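Iron-chelator utilization protein (Thermobifida fusca TM51, PDB 4YHB) probably uses its bound FAD to reduce ferric siderophores, releasing iron for the cell, as a siderophore-interacting oxidoreductase of the fuscachelin gene cluster. Local coordinates at residues 37-43 / 98-102; 13-17 / 69-75; 140-146 / 220-226. All blocks are in the same frame, centred on the assembly; numbering follows the deposited sequence.

Contact 1: 37-43 / 98-102; sequences LGGSDIA and ARLLT. Unlike the reference sequence in segment 98-102: Arg99 (reference Gly).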
loop_
_atom_site.group_PDB
_atom_site.type_symbol
_atom_site.label_atom_id
_atom_site.label_comp_id
_atom_site.label_asym_id
_atom_site.label_seq_id
_atom_site.Cartn_x
_atom_site.Cartn_y
_atom_site.Cartn_z
ATOM N N LEU A 37 9.975 10.888 4.522
ATOM C CA LEU A 37 9.447 12.252 4.615
ATOM C C LEU A 37 9.517 12.737 6.064
ATOM O O LEU A 37 9.183 11.991 6.980
ATOM C CB LEU A 37 7.995 12.316 4.123
ATOM C CG LEU A 37 7.739 11.870 2.674
ATOM C CD1 LEU A 37 6.249 11.627 2.436
ATOM C CD2 LEU A 37 8.240 12.957 1.748
ATOM N N GLY A 38 9.949 13.976 6.270
ATOM C CA GLY A 38 10.053 14.517 7.619
ATOM C C GLY A 38 9.646 15.972 7.674
ATOM O O GLY A 38 9.185 16.525 6.677
ATOM N N GLY A 39 9.838 16.597 8.837
ATOM C CA GLY A 39 9.497 17.998 9.028
ATOM C C GLY A 39 8.653 18.135 10.282
ATOM O O GLY A 39 8.066 17.161 10.742
ATOM N N SER A 40 8.587 19.338 10.847
ATOM C CA SER A 40 7.887 19.524 12.112
ATOM C C SER A 40 6.393 19.189 12.038
ATOM O O SER A 40 5.793 18.837 13.054
ATOM C CB SER A 40 8.073 20.969 12.615
ATOM O OG SER A 40 7.636 21.911 11.647
ATOM N N ASP A 41 5.785 19.271 10.854
ATOM C CA ASP A 41 4.364 18.909 10.743
ATOM C C ASP A 41 4.108 17.442 11.099
ATOM O O ASP A 41 2.965 17.061 11.338
ATOM C CB ASP A 41 3.804 19.180 9.334
ATOM C CG ASP A 41 3.469 20.636 9.100
ATOM O OD1 ASP A 41 3.619 21.431 10.056
ATOM O OD2 ASP A 41 3.031 20.987 7.973
ATOM N N ILE A 42 5.152 16.616 11.147
ATOM C CA ILE A 42 4.938 15.187 11.386
ATOM C C ILE A 42 4.493 14.916 12.827
ATOM O O ILE A 42 4.030 13.819 13.146
ATOM C CB ILE A 42 6.200 14.349 11.059
ATOM C CG1 ILE A 42 5.793 12.941 10.604
ATOM C CG2 ILE A 42 7.150 14.279 12.239
ATOM C CD1 ILE A 42 6.946 12.108 10.078
ATOM N N ALA A 43 4.605 15.926 13.693
ATOM C CA ALA A 43 4.083 15.821 15.054
ATOM C C ALA A 43 2.635 15.357 15.079
ATOM O O ALA A 43 1.793 15.853 14.319
ATOM C CB ALA A 43 4.205 17.170 15.783
ATOM N N ALA A 98 12.502 8.909 15.203
ATOM C CA ALA A 98 13.231 9.500 14.084
ATOM C C ALA A 98 12.421 10.621 13.440
ATOM O O ALA A 98 12.969 11.472 12.731
ATOM C CB ALA A 98 13.578 8.427 13.042
ATOM N N ARG A 99 11.113 10.602 13.694
ATOM C CA ARG A 99 10.163 11.547 13.110
ATOM C C ARG A 99 10.228 11.484 11.594
ATOM O O ARG A 99 10.388 12.504 10.928
ATOM C CB ARG A 99 10.425 12.974 13.602
ATOM C CG ARG A 99 10.374 13.097 15.113
ATOM C CD ARG A 99 10.310 14.550 15.574
ATOM N NE ARG A 99 9.054 14.821 16.268
ATOM C CZ ARG A 99 8.187 15.771 15.924
ATOM N NH1 ARG A 99 8.437 16.575 14.896
ATOM N NH2 ARG A 99 7.072 15.921 16.623
ATOM N N LEU A 100 10.114 10.274 11.062
ATOM C CA LEU A 100 10.200 10.063 9.619
ATOM C C LEU A 100 9.094 9.129 9.129
ATOM O O LEU A 100 8.853 8.086 9.727
ATOM C CB LEU A 100 11.569 9.486 9.243
ATOM C CG LEU A 100 12.822 10.366 9.262
ATOM C CD1 LEU A 100 14.059 9.526 8.906
ATOM C CD2 LEU A 100 12.694 11.569 8.318
ATOM N N LEU A 101 8.425 9.525 8.048
ATOM C CA LEU A 101 7.398 8.716 7.400
ATOM C C LEU A 101 7.973 8.101 6.139
ATOM O O LEU A 101 8.399 8.832 5.248
ATOM C CB LEU A 101 6.173 9.570 7.055
ATOM C CG LEU A 101 5.150 8.990 6.076
ATOM C CD1 LEU A 101 4.566 7.687 6.609
ATOM C CD2 LEU A 101 4.033 10.008 5.757
ATOM N N THR A 102 7.978 6.768 6.060
ATOM C CA THR A 102 8.520 6.078 4.893
ATOM C C THR A 102 7.410 5.629 3.939
ATOM O O THR A 102 6.417 5.015 4.355
ATOM C CB THR A 102 9.357 4.852 5.295
ATOM O OG1 THR A 102 10.428 5.276 6.139
ATOM C CG2 THR A 102 9.941 4.164 4.056
HETATM O O HOH W 1 11.233 15.038 10.803
#
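Arg99, Leu101 and Leu37 lose the most surface in this contact, where two antiparallel barrel strands splay apart at their ends. Leu37 and Leu101 form a hydrogen-bonded pair: Leu37 N donates to Leu101 O (2.7 Å) and Leu101 N to Leu37 O (2.8 Å), both nearly straight at 168° and 175°. Beyond the pair the 3-10 turn 40-42 carries Ile42 back over the gap, its CD1 4.0 Å from Leu101 CB. Arg99, where the reference sequence has Gly, has left-handed backbone angles (57/52) and with Leu100 faces Asp95 in a G1 beta bulge. Its side chain reaches the turn: Ile42 CG2 covers one guanidinium face, 3.7 Å from Arg99 NH1, while Ala43 CB meets Arg99 NH2 at 3.2 Å. A water links Gly39 N to Arg99 O. In the six-stranded antiparallel barrel of the siderophore-interacting FAD-binding domain, strand 17-29 flanks this pair beside Leu37, through Leu20 and Val22, while strand 86-95 lies against Leu101 and Ile42 with Val91 and Phe94.

Contact 2: 13-17 / 69-75; sequences YPLKS and PVVEDDR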
loop_
_atom_site.group_PDB
_atom_site.type_symbol
_atom_site.label_atom_id
_atom_site.label_comp_id
_atom_site.label_asym_id
_atom_site.label_seq_id
_atom_site.Cartn_x
_atom_site.Cartn_y
_atom_site.Cartn_z
ATOM N N TYR A 13 -8.450 8.448 13.327
ATOM C CA TYR A 13 -7.444 9.442 13.686
ATOM C C TYR A 13 -7.984 10.822 13.371
ATOM O O TYR A 13 -8.728 10.987 12.397
ATOM C CB TYR A 13 -6.149 9.255 12.900
ATOM C CG TYR A 13 -5.402 7.961 13.095
ATOM C CD1 TYR A 13 -4.683 7.409 12.043
ATOM C CD2 TYR A 13 -5.354 7.327 14.333
ATOM C CE1 TYR A 13 -3.967 6.244 12.203
ATOM C CE2 TYR A 13 -4.637 6.154 14.507
ATOM C CZ TYR A 13 -3.942 5.621 13.432
ATOM O OH TYR A 13 -3.223 4.465 13.576
ATOM N N PRO A 14 -7.583 11.826 14.160
ATOM C CA PRO A 14 -7.877 13.210 13.773
ATOM C C PRO A 14 -7.130 13.604 12.496
ATOM O O PRO A 14 -5.962 13.253 12.297
ATOM C CB PRO A 14 -7.400 14.030 14.975
ATOM C CG PRO A 14 -6.425 13.159 15.687
ATOM C CD PRO A 14 -6.858 11.739 15.439
ATOM N N LEU A 15 -7.821 14.324 11.629
ATOM C CA LEU A 15 -7.284 14.740 10.339
ATOM C C LEU A 15 -6.475 16.019 10.484
ATOM O O LEU A 15 -6.889 16.931 11.198
ATOM C CB LEU A 15 -8.440 14.953 9.351
ATOM C CG LEU A 15 -8.306 14.516 7.896
ATOM C CD1 LEU A 15 -7.766 13.099 7.811
ATOM C CD2 LEU A 15 -9.665 14.624 7.195
ATOM N N LYS A 16 -5.320 16.103 9.832
ATOM C CA LYS A 16 -4.621 17.387 9.750
ATOM C C LYS A 16 -3.803 17.463 8.470
ATOM O O LYS A 16 -3.296 16.453 7.968
ATOM C CB LYS A 16 -3.731 17.634 10.989
ATOM C CG LYS A 16 -2.937 18.951 10.902
ATOM C CD LYS A 16 -2.361 19.419 12.235
ATOM C CE LYS A 16 -1.872 20.874 12.148
ATOM N NZ LYS A 16 -1.303 21.227 10.804
ATOM N N SER A 17 -3.709 18.671 7.926
ATOM C CA SER A 17 -2.959 18.909 6.709
ATOM C C SER A 17 -1.497 19.072 7.078
ATOM O O SER A 17 -1.140 19.988 7.808
ATOM C CB SER A 17 -3.491 20.148 5.981
ATOM O OG SER A 17 -2.731 20.445 4.823
ATOM N N PRO A 69 -3.770 20.031 0.937
ATOM C CA PRO A 69 -5.080 19.795 1.555
ATOM C C PRO A 69 -5.545 20.970 2.409
ATOM O O PRO A 69 -4.730 21.563 3.113
ATOM C CB PRO A 69 -4.843 18.578 2.454
ATOM C CG PRO A 69 -3.535 17.996 2.045
ATOM C CD PRO A 69 -2.739 19.110 1.452
ATOM N N VAL A 70 -6.837 21.273 2.368
ATOM C CA VAL A 70 -7.432 22.223 3.304
ATOM C C VAL A 70 -8.290 21.454 4.296
ATOM O O VAL A 70 -9.250 20.814 3.900
ATOM C CB VAL A 70 -8.285 23.284 2.576
ATOM C CG1 VAL A 70 -9.149 24.069 3.571
ATOM C CG2 VAL A 70 -7.384 24.225 1.776
ATOM N N VAL A 71 -7.939 21.493 5.577
ATOM C CA VAL A 71 -8.663 20.697 6.561
ATOM C C VAL A 71 -9.321 21.621 7.587
ATOM O O VAL A 71 -8.661 22.476 8.163
ATOM C CB VAL A 71 -7.744 19.704 7.269
ATOM C CG1 VAL A 71 -8.450 19.064 8.453
ATOM C CG2 VAL A 71 -7.273 18.628 6.283
ATOM N N GLU A 72 -10.621 21.435 7.786
ATOM C CA GLU A 72 -11.403 22.240 8.720
ATOM C C GLU A 72 -12.428 21.362 9.411
ATOM O O GLU A 72 -13.136 20.614 8.747
ATOM C CB GLU A 72 -12.100 23.387 7.988
ATOM C CG GLU A 72 -11.155 24.448 7.437
ATOM C CD GLU A 72 -10.612 25.378 8.516
ATOM O OE1 GLU A 72 -11.150 25.371 9.648
ATOM O OE2 GLU A 72 -9.649 26.122 8.223
ATOM N N ASP A 73 -12.501 21.454 10.738
ATOM C CA ASP A 73 -13.432 20.641 11.523
ATOM C C ASP A 73 -13.351 19.150 11.151
ATOM O O ASP A 73 -14.365 18.504 10.891
ATOM C CB ASP A 73 -14.860 21.165 11.349
ATOM C CG ASP A 73 -14.987 22.637 11.740
ATOM O OD1 ASP A 73 -14.939 22.938 12.951
ATOM O OD2 ASP A 73 -15.123 23.493 10.835
ATOM N N ASP A 74 -12.125 18.636 11.108
ATOM C CA ASP A 74 -11.842 17.219 10.854
ATOM C C ASP A 74 -12.301 16.711 9.487
ATOM O O ASP A 74 -12.549 15.509 9.316
ATOM C CB ASP A 74 -12.465 16.341 11.941
ATOM C CG ASP A 74 -11.640 15.092 12.213
ATOM O OD1 ASP A 74 -10.402 15.219 12.332
ATOM O OD2 ASP A 74 -12.220 13.987 12.304
ATOM N N ARG A 75 -12.398 17.612 8.518
ATOM C CA ARG A 75 -12.717 17.219 7.151
ATOM C C ARG A 75 -11.851 17.948 6.137
ATOM O O ARG A 75 -11.532 19.128 6.305
ATOM C CB ARG A 75 -14.183 17.494 6.821
ATOM C CG ARG A 75 -15.148 16.431 7.261
ATOM C CD ARG A 75 -16.545 16.714 6.708
ATOM N NE ARG A 75 -16.702 18.091 6.236
ATOM C CZ ARG A 75 -16.859 18.439 4.960
ATOM N NH1 ARG A 75 -16.873 17.511 4.010
ATOM N NH2 ARG A 75 -17.002 19.718 4.632
HETATM O O HOH W 2 -9.022 17.346 12.759
#
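This is a surface contact between a connecting segment and a beta hairpin of the FAD-binding domain, set against barrel strand 125-129. Segment 13-17 leads from strand 9-12 into strand 17-29; segment 69-75 holds strand 71-72, the turn and the start of strand 75-76. No backbone-to-backbone hydrogen bond joins the two; each of the two direct bonds uses one side chain. At one end Leu15 N donates to Asp74 OD1 (2.8 Å), almost straight at 176°. A water doubles this link by donating both to Leu15 O (2.7 Å) and to the same Asp74 OD1 (2.6 Å), so the carboxylate oxygen is held from two directions. Asp74 OD2 forms a salt bridge with Arg132, which also binds Tyr13 O and thus ties the start of 13-17 to the same charge. At the other end Ser17 OG donates to Pro69 O at 2.9 Å. Between these polar ends Val71 points at the connecting segment: its CG1 lies 4.2 Å from Leu15 CB and its CG2 4.1 Å from Ser17 CB. Leu129 of strand 125-129 touches Leu15, Pro69 and Val71, extending this apolar patch toward the barrel. Asp74 is the second central residue of the turn from Glu72 to Arg75, and the end of its side chain comes back to Leu15 N. Glu72 N to Arg75 O (2.9 Å) and Arg75 N to Glu72 O (3.1 Å) close the hairpin, and Asp73 and Asp74 are both left-handed (50/49 and 62/26), the signature of a tight two-residue beta hairpin with a type I' turn.

Contact 3: 140-146 / 220-226; sequences ADHYVLL and RVFVWAG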
loop_
_atom_site.group_PDB
_atom_site.type_symbol
_atom_site.label_atom_id
_atom_site.label_comp_id
_atom_site.label_asym_id
_atom_site.label_seq_id
_atom_site.Cartn_x
_atom_site.Cartn_y
_atom_site.Cartn_z
ATOM N N ALA A 140 -4.088 -14.415 13.680
ATOM C CA ALA A 140 -4.345 -15.649 12.961
ATOM C C ALA A 140 -3.128 -16.549 13.098
ATOM O O ALA A 140 -2.060 -16.092 13.501
ATOM C CB ALA A 140 -4.652 -15.367 11.497
ATOM N N ASP A 141 -3.284 -17.828 12.779
ATOM C CA ASP A 141 -2.159 -18.753 12.818
ATOM C C ASP A 141 -1.381 -18.709 11.517
ATOM O O ASP A 141 -0.159 -18.841 11.500
ATOM C CB ASP A 141 -2.643 -20.180 13.080
ATOM C CG ASP A 141 -3.189 -20.357 14.482
ATOM O OD1 ASP A 141 -2.489 -19.984 15.446
ATOM O OD2 ASP A 141 -4.331 -20.839 14.611
ATOM N N HIS A 142 -2.104 -18.539 10.420
ATOM C CA HIS A 142 -1.489 -18.602 9.110
ATOM C C HIS A 142 -2.046 -17.497 8.228
ATOM O O HIS A 142 -3.257 -17.394 8.018
ATOM C CB HIS A 142 -1.726 -19.973 8.489
ATOM C CG HIS A 142 -0.904 -20.247 7.268
ATOM N ND1 HIS A 142 -0.181 -21.409 7.112
ATOM C CD2 HIS A 142 -0.721 -19.535 6.132
ATOM C CE1 HIS A 142 0.426 -21.394 5.938
ATOM N NE2 HIS A 142 0.112 -20.269 5.321
ATOM N N TYR A 143 -1.149 -16.662 7.723
ATOM C CA TYR A 143 -1.528 -15.541 6.879
ATOM C C TYR A 143 -1.197 -15.840 5.428
ATOM O O TYR A 143 -0.072 -16.207 5.108
ATOM C CB TYR A 143 -0.813 -14.262 7.336
ATOM C CG TYR A 143 -1.145 -13.835 8.744
ATOM C CD1 TYR A 143 -2.104 -12.854 8.982
ATOM C CD2 TYR A 143 -0.512 -14.410 9.837
ATOM C CE1 TYR A 143 -2.415 -12.458 10.269
ATOM C CE2 TYR A 143 -0.823 -14.025 11.130
ATOM C CZ TYR A 143 -1.773 -13.046 11.337
ATOM O OH TYR A 143 -2.085 -12.656 12.618
ATOM N N VAL A 144 -2.186 -15.697 4.557
ATOM C CA VAL A 144 -1.975 -15.834 3.127
ATOM C C VAL A 144 -2.045 -14.452 2.478
ATOM O O VAL A 144 -3.082 -13.792 2.531
ATOM C CB VAL A 144 -3.013 -16.757 2.484
ATOM C CG1 VAL A 144 -2.775 -16.851 0.981
ATOM C CG2 VAL A 144 -2.968 -18.148 3.132
ATOM N N LEU A 145 -0.942 -14.006 1.889
ATOM C CA LEU A 145 -0.873 -12.651 1.333
ATOM C C LEU A 145 -0.626 -12.651 -0.172
ATOM O O LEU A 145 0.288 -13.318 -0.663
ATOM C CB LEU A 145 0.229 -11.864 2.033
ATOM C CG LEU A 145 0.169 -11.852 3.558
ATOM C CD1 LEU A 145 1.511 -11.467 4.108
ATOM C CD2 LEU A 145 -0.880 -10.869 4.033
ATOM N N LEU A 146 -1.453 -11.913 -0.900
ATOM C CA LEU A 146 -1.302 -11.748 -2.340
ATOM C C LEU A 146 -1.198 -10.256 -2.646
ATOM O O LEU A 146 -1.949 -9.438 -2.092
ATOM C CB LEU A 146 -2.475 -12.385 -3.090
ATOM C CG LEU A 146 -2.740 -13.859 -2.759
ATOM C CD1 LEU A 146 -3.978 -13.995 -1.900
ATOM C CD2 LEU A 146 -2.881 -14.679 -4.025
ATOM N N ARG A 220 -6.213 -21.178 12.329
ATOM C CA ARG A 220 -6.947 -19.964 12.010
ATOM C C ARG A 220 -6.226 -19.222 10.877
ATOM O O ARG A 220 -5.086 -18.789 11.040
ATOM C CB ARG A 220 -7.076 -19.087 13.250
ATOM C CG ARG A 220 -8.285 -18.166 13.232
ATOM C CD ARG A 220 -8.497 -17.496 14.593
ATOM N NE ARG A 220 -8.695 -18.461 15.678
ATOM C CZ ARG A 220 -9.294 -18.171 16.832
ATOM N NH1 ARG A 220 -9.754 -16.947 17.051
ATOM N NH2 ARG A 220 -9.439 -19.098 17.771
ATOM N N VAL A 221 -6.902 -19.099 9.736
ATOM C CA VAL A 221 -6.324 -18.542 8.515
ATOM C C VAL A 221 -6.902 -17.166 8.174
ATOM O O VAL A 221 -8.105 -16.931 8.298
ATOM C CB VAL A 221 -6.563 -19.491 7.312
ATOM C CG1 VAL A 221 -5.903 -18.962 6.037
ATOM C CG2 VAL A 221 -6.054 -20.884 7.637
ATOM N N PHE A 222 -6.040 -16.250 7.743
ATOM C CA PHE A 222 -6.524 -14.994 7.187
ATOM C C PHE A 222 -5.897 -14.726 5.817
ATOM O O PHE A 222 -4.677 -14.799 5.658
ATOM C CB PHE A 222 -6.249 -13.833 8.130
ATOM C CG PHE A 222 -7.015 -12.587 7.773
ATOM C CD1 PHE A 222 -6.480 -11.660 6.888
ATOM C CD2 PHE A 222 -8.281 -12.363 8.291
ATOM C CE1 PHE A 222 -7.191 -10.514 6.544
ATOM C CE2 PHE A 222 -9.001 -11.224 7.953
ATOM C CZ PHE A 222 -8.457 -10.299 7.080
ATOM N N VAL A 223 -6.746 -14.442 4.833
ATOM C CA VAL A 223 -6.299 -14.191 3.465
ATOM C C VAL A 223 -6.387 -12.701 3.157
ATOM O O VAL A 223 -7.439 -12.088 3.333
ATOM C CB VAL A 223 -7.136 -14.968 2.436
ATOM C CG1 VAL A 223 -6.606 -14.717 1.022
ATOM C CG2 VAL A 223 -7.139 -16.463 2.762
ATOM N N TRP A 224 -5.281 -12.112 2.716
ATOM C CA TRP A 224 -5.276 -10.685 2.374
ATOM C C TRP A 224 -4.735 -10.513 0.966
ATOM O O TRP A 224 -3.654 -11.011 0.647
ATOM C CB TRP A 224 -4.437 -9.870 3.363
ATOM C CG TRP A 224 -4.544 -8.354 3.164
ATOM C CD1 TRP A 224 -5.406 -7.508 3.799
ATOM C CD2 TRP A 224 -3.755 -7.531 2.280
ATOM N NE1 TRP A 224 -5.208 -6.209 3.373
ATOM C CE2 TRP A 224 -4.204 -6.195 2.440
ATOM C CE3 TRP A 224 -2.722 -7.791 1.369
ATOM C CZ2 TRP A 224 -3.650 -5.125 1.728
ATOM C CZ3 TRP A 224 -2.169 -6.716 0.652
ATOM C CH2 TRP A 224 -2.637 -5.399 0.845
ATOM N N ALA A 225 -5.489 -9.824 0.119
ATOM C CA ALA A 225 -5.048 -9.590 -1.252
ATOM C C ALA A 225 -5.238 -8.118 -1.604
ATOM O O ALA A 225 -6.266 -7.523 -1.273
ATOM C CB ALA A 225 -5.802 -10.476 -2.226
ATOM N N GLY A 226 -4.242 -7.543 -2.274
ATOM C CA GLY A 226 -4.305 -6.160 -2.709
ATOM C C GLY A 226 -3.648 -6.052 -4.072
ATOM O O GLY A 226 -2.721 -6.782 -4.387
#
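Ala140 opens the segment with its CB 4.0 Å from Phe222 CB, while its N binds Tyr143 OH (2.9 Å). Asp141 bonds Arg220 twice, Asp141 N to Arg220 O (2.7 Å) and Arg220 N to Asp141 OD2 (3.0 Å). From His142 the parallel ladder is regular, with strand axes 4.7 Å apart at 11°: His142 N meets Arg220 O (3.1 Å) and Phe222 N meets His142 O (3.0 Å). The His142 imidazole turns to Thr169 of strand 167-174. Tyr143 begins the face shared with Phe222, Leu145 and Trp224, where helix 152-161 packs. These are the first and fourth strands of a five-stranded parallel sheet of order 3-2-1-4-5, Rossmann-like as in the NAD(P)-binding domains of ferredoxin reductase relatives, and they meet at its topological switch point. Val144 packs on the other face, its CB 4.1 Å from Val223 CG2. Leu145 CD2 lies 3.8 Å from Trp224 CB; the Trp224 indole meets Phe50 edge-to-face. Leu146 N binds Trp224 O (2.8 Å), and Leu146 O accepts from Gly226 N (3.0 Å).

Contact 3 is the buried one, with 609 Å² covered and a continuous parallel ladder; contact 1 is partly buried (393 Å²) and contact 2 lies at the surface (328 Å²). Contacts 1 and 2 are neighbours, with centres about 17 Å apart and segments that interleave along the chain. Both adjoin strand 17-29: contact 1 beside it, contact 2 at its start, and Asp41 OD2 comes within 4.3 Å of Ser17 O. Contact 3 belongs to the other domain, centre-to-centre about 31 Å from contact 1 and about 33 Å from contact 2. Backbone pairing dominates contact 3; contact 1 has one backbone bridge, a water link and the Arg99 side chain laid on the turn; contact 2 has two side-chain-to-backbone bonds and a water.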